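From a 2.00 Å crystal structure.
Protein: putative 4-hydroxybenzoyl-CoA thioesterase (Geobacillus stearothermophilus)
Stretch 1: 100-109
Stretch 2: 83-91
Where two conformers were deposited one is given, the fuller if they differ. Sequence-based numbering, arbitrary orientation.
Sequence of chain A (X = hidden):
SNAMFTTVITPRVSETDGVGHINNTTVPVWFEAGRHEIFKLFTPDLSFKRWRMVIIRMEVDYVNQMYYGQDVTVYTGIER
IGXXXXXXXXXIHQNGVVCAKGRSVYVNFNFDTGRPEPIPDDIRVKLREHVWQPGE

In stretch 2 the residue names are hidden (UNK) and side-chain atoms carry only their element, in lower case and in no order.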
# COMPACT_ATOMS: atom_id res chain seq x y z
N ALA A 100 12.86 -14.62 1.30
CA ALA A 100 12.72 -13.77 2.49
C ALA A 100 12.45 -14.63 3.70
O ALA A 100 11.70 -15.61 3.60
CB ALA A 100 11.59 -12.76 2.32
N LYS A 101 13.09 -14.31 4.81
CA LYS A 101 12.89 -15.02 6.07
C LYS A 101 12.52 -14.00 7.11
O LYS A 101 13.12 -12.93 7.16
CB LYS A 101 14.15 -15.75 6.49
CG LYS A 101 14.65 -16.77 5.47
CD LYS A 101 15.85 -17.54 6.00
CE LYS A 101 17.08 -16.65 6.14
NZ LYS A 101 18.35 -17.44 6.16
N GLY A 102 11.54 -14.31 7.96
CA GLY A 102 11.04 -13.35 8.91
C GLY A 102 10.76 -13.99 10.25
O GLY A 102 10.52 -15.20 10.35
N ARG A 103 10.76 -13.15 11.27
CA ARG A 103 10.21 -13.50 12.57
C ARG A 103 9.34 -12.35 13.05
O ARG A 103 9.67 -11.16 12.84
CB ARG A 103 11.35 -13.70 13.57
CG ARG A 103 11.58 -15.12 14.02
CD ARG A 103 12.82 -15.22 14.89
NE ARG A 103 13.32 -16.60 14.87
CZ ARG A 103 14.24 -17.08 14.03
NH1 ARG A 103 14.79 -16.29 13.12
NH2 ARG A 103 14.62 -18.36 14.12
N SER A 104 8.24 -12.68 13.72
CA SER A 104 7.38 -11.68 14.33
C SER A 104 6.83 -12.14 15.67
O SER A 104 6.60 -13.35 15.89
CB SER A 104 6.23 -11.28 13.39
OG SER A 104 5.57 -12.44 12.91
N VAL A 105 6.66 -11.19 16.57
CA VAL A 105 6.13 -11.50 17.90
C VAL A 105 4.83 -10.71 18.03
O VAL A 105 4.79 -9.51 17.75
CB VAL A 105 7.14 -11.08 19.01
CG1 VAL A 105 6.63 -11.48 20.42
CG2 VAL A 105 8.55 -11.65 18.74
N TYR A 106 3.77 -11.41 18.40
CA TYR A 106 2.44 -10.85 18.58
C TYR A 106 2.03 -11.06 20.03
O TYR A 106 2.45 -12.02 20.65
CB TYR A 106 1.47 -11.59 17.68
CG TYR A 106 1.33 -11.01 16.29
CD1 TYR A 106 2.22 -11.34 15.28
CD2 TYR A 106 0.28 -10.12 15.98
CE1 TYR A 106 2.09 -10.78 13.99
CE2 TYR A 106 0.14 -9.58 14.69
CZ TYR A 106 1.04 -9.92 13.70
OH TYR A 106 0.92 -9.34 12.45
N VAL A 107 1.22 -10.15 20.57
CA VAL A 107 0.63 -10.36 21.87
C VAL A 107 -0.87 -10.54 21.70
O VAL A 107 -1.50 -9.85 20.89
CB VAL A 107 0.98 -9.22 22.88
CG1 VAL A 107 0.45 -7.86 22.43
CG2 VAL A 107 0.48 -9.56 24.28
N ASN A 108 -1.43 -11.52 22.41
CA ASN A 108 -2.89 -11.70 22.51
C ASN A 108 -3.42 -10.65 23.49
O ASN A 108 -3.27 -10.80 24.71
CB ASN A 108 -3.22 -13.12 23.02
CG ASN A 108 -4.70 -13.30 23.39
OD1 ASN A 108 -5.62 -12.82 22.70
ND2 ASN A 108 -4.94 -14.00 24.48
N PHE A 109 -4.00 -9.58 22.95
CA PHE A 109 -4.49 -8.50 23.77
C PHE A 109 -6.02 -8.56 23.90
O PHE A 109 -6.75 -8.50 22.91
CB PHE A 109 -4.01 -7.13 23.26
CG PHE A 109 -4.15 -6.06 24.29
CD1 PHE A 109 -3.14 -5.85 25.22
CD2 PHE A 109 -5.30 -5.28 24.35
CE1 PHE A 109 -3.28 -4.88 26.23
CE2 PHE A 109 -5.46 -4.30 25.34
CZ PHE A 109 -4.44 -4.09 26.28
N UNK A 83 3.44 -17.02 27.01
CA UNK A 83 2.29 -16.94 27.89
C UNK A 83 1.16 -16.15 27.25
O UNK A 83 0.08 -16.67 27.07
c UNK A 83 2.68 -16.37 29.26
c UNK A 83 1.57 -16.48 30.28
n UNK A 83 1.42 -15.45 31.10
o UNK A 83 0.85 -17.48 30.33
N UNK A 84 1.44 -14.88 26.92
CA UNK A 84 0.45 -13.99 26.32
C UNK A 84 0.87 -13.63 24.90
O UNK A 84 0.20 -12.84 24.22
c UNK A 84 0.35 -12.66 27.10
o UNK A 84 1.57 -11.93 26.93
c UNK A 84 0.10 -12.91 28.57
N UNK A 85 2.00 -14.19 24.46
CA UNK A 85 2.58 -13.89 23.16
C UNK A 85 2.88 -15.12 22.34
O UNK A 85 2.84 -16.24 22.84
c UNK A 85 3.85 -13.02 23.27
o UNK A 85 4.83 -13.66 24.05
N UNK A 86 3.15 -14.91 21.06
CA UNK A 86 3.66 -15.99 20.26
C UNK A 86 4.65 -15.42 19.27
O UNK A 86 4.54 -14.26 18.88
c UNK A 86 2.51 -16.80 19.60
c UNK A 86 1.83 -16.41 18.29
c UNK A 86 0.49 -17.16 18.17
c UNK A 86 1.57 -14.94 18.21
N UNK A 87 5.65 -16.21 18.95
CA UNK A 87 6.72 -15.78 18.05
C UNK A 87 6.55 -16.65 16.83
O UNK A 87 6.63 -17.91 16.90
o UNK A 87 8.11 -15.26 19.94
c UNK A 87 9.19 -15.49 17.77
c UNK A 87 8.08 -15.98 18.69
N UNK A 88 6.31 -15.98 15.71
CA UNK A 88 6.10 -16.60 14.44
C UNK A 88 7.40 -16.67 13.65
O UNK A 88 8.16 -15.69 13.61
c UNK A 88 3.68 -15.85 14.32
c UNK A 88 5.07 -16.13 12.20
c UNK A 88 2.74 -14.78 13.81
c UNK A 88 5.07 -15.77 13.66
N UNK A 89 7.66 -17.81 13.03
CA UNK A 89 8.71 -17.91 12.03
C UNK A 89 8.05 -18.01 10.65
O UNK A 89 7.06 -18.72 10.50
c UNK A 89 12.76 -18.27 10.26
o UNK A 89 13.62 -19.27 8.28
c UNK A 89 10.74 -19.16 11.25
c UNK A 89 11.63 -20.14 9.26
c UNK A 89 12.67 -19.23 9.27
c UNK A 89 9.67 -19.09 12.30
c UNK A 89 11.78 -18.24 11.24
c UNK A 89 10.69 -20.10 10.23
N UNK A 90 8.58 -17.32 9.66
CA UNK A 90 7.92 -17.25 8.35
C UNK A 90 8.92 -17.09 7.21
O UNK A 90 10.01 -16.50 7.40
o UNK A 90 5.11 -14.21 9.51
o UNK A 90 6.77 -12.99 10.37
c UNK A 90 6.86 -16.12 8.33
c UNK A 90 7.39 -14.80 8.95
c UNK A 90 6.34 -13.95 9.66
N UNK A 91 8.56 -17.61 6.04
CA UNK A 91 9.44 -17.54 4.88
C UNK A 91 8.61 -17.26 3.63
O UNK A 91 7.46 -17.68 3.55
c UNK A 91 11.26 -19.15 5.67
c UNK A 91 10.19 -18.87 4.68
c UNK A 91 12.02 -20.42 5.37
o UNK A 91 12.99 -20.72 6.12
o UNK A 91 11.65 -21.13 4.40

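Position 83 has four side-chain atoms: two carbons, the second carrying one oxygen and one nitrogen. That is a carboxamide on a single methylene, hence Asn 83, which makes no contact with stretch 1.

Position 84 has one carbon bearing one oxygen and one carbon, a beta-branched hydroxyl, so it is Thr 84. Its backbone O accepts a hydrogen bond from Asn 108 N at 2.8 Å, and its OG1 lies 3.7 Å from Val 107 CG2.

Position 85 carries one carbon and then one oxygen, which defines Ser 85. Its CA sits 4.2 Å from Val 107 CA, the close spacing of a non-hydrogen-bonded antiparallel pair.

Position 86 has four carbons, forked at the second: Leu 86. One branch tip, CD2, packs 3.4 Å from Tyr 106 CB, while the backbones exchange two hydrogen bonds, Leu 86 N to Tyr 106 O and Tyr 106 N to Leu 86 O, each 3.0 Å.

At position 87 one carbon again carries an oxygen and a carbon, giving Thr 87. OG1 is 3.8 Å from Val 105 CG2, a van der Waals approach.

Position 88 has four carbons forked at the first, one arm two carbons long, which separates Ile 88 from leucine. The tip of the longer arm, CD1, reaches Tyr 106 CD1 at 3.8 Å, obliquely to the ring.

Position 89 shows one carbon followed by a six-carbon ring bearing an oxygen: Tyr 89. Its CD1 lies over one face of the Arg 103 guanidinium, 3.9 Å from CZ of that arginine, and its OH is 3.6 Å from Lys 101 CD.

Position 90 has three carbons, the third carrying two oxygens, a carboxylate two methylenes out: Glu 90. Its OE2 accepts a hydrogen bond from Ser 104 OG at 2.9 Å. An ideal CB on Gly 102 would fall 3.2 Å from Glu 90 CG, a tight fit.

Position 91 repeats that atom count and branching, so it is Glu 91. Its CG is 4.1 Å from Lys 101 CG, and Tyr 89 OH donates to Glu 91 OE2 at 2.7 Å.

The contact is an antiparallel strand pair, with axes at 161° and 793 Å² buried. Seven backbone hydrogen bonds fix the register, and CA-H...O contacts such as Arg 103 CA to Ile 88 O, 3.2 Å, supplement them. Alternation sends Leu 86, Ile 88 and Glu 90 to the same sheet face as Tyr 106 and Ser 104, combining apolar packing with the serine-carboxylate bond; Tyr 89 and Arg 103 share the other face.

Stretch 2, residues 83-91: NTSLTIYEE
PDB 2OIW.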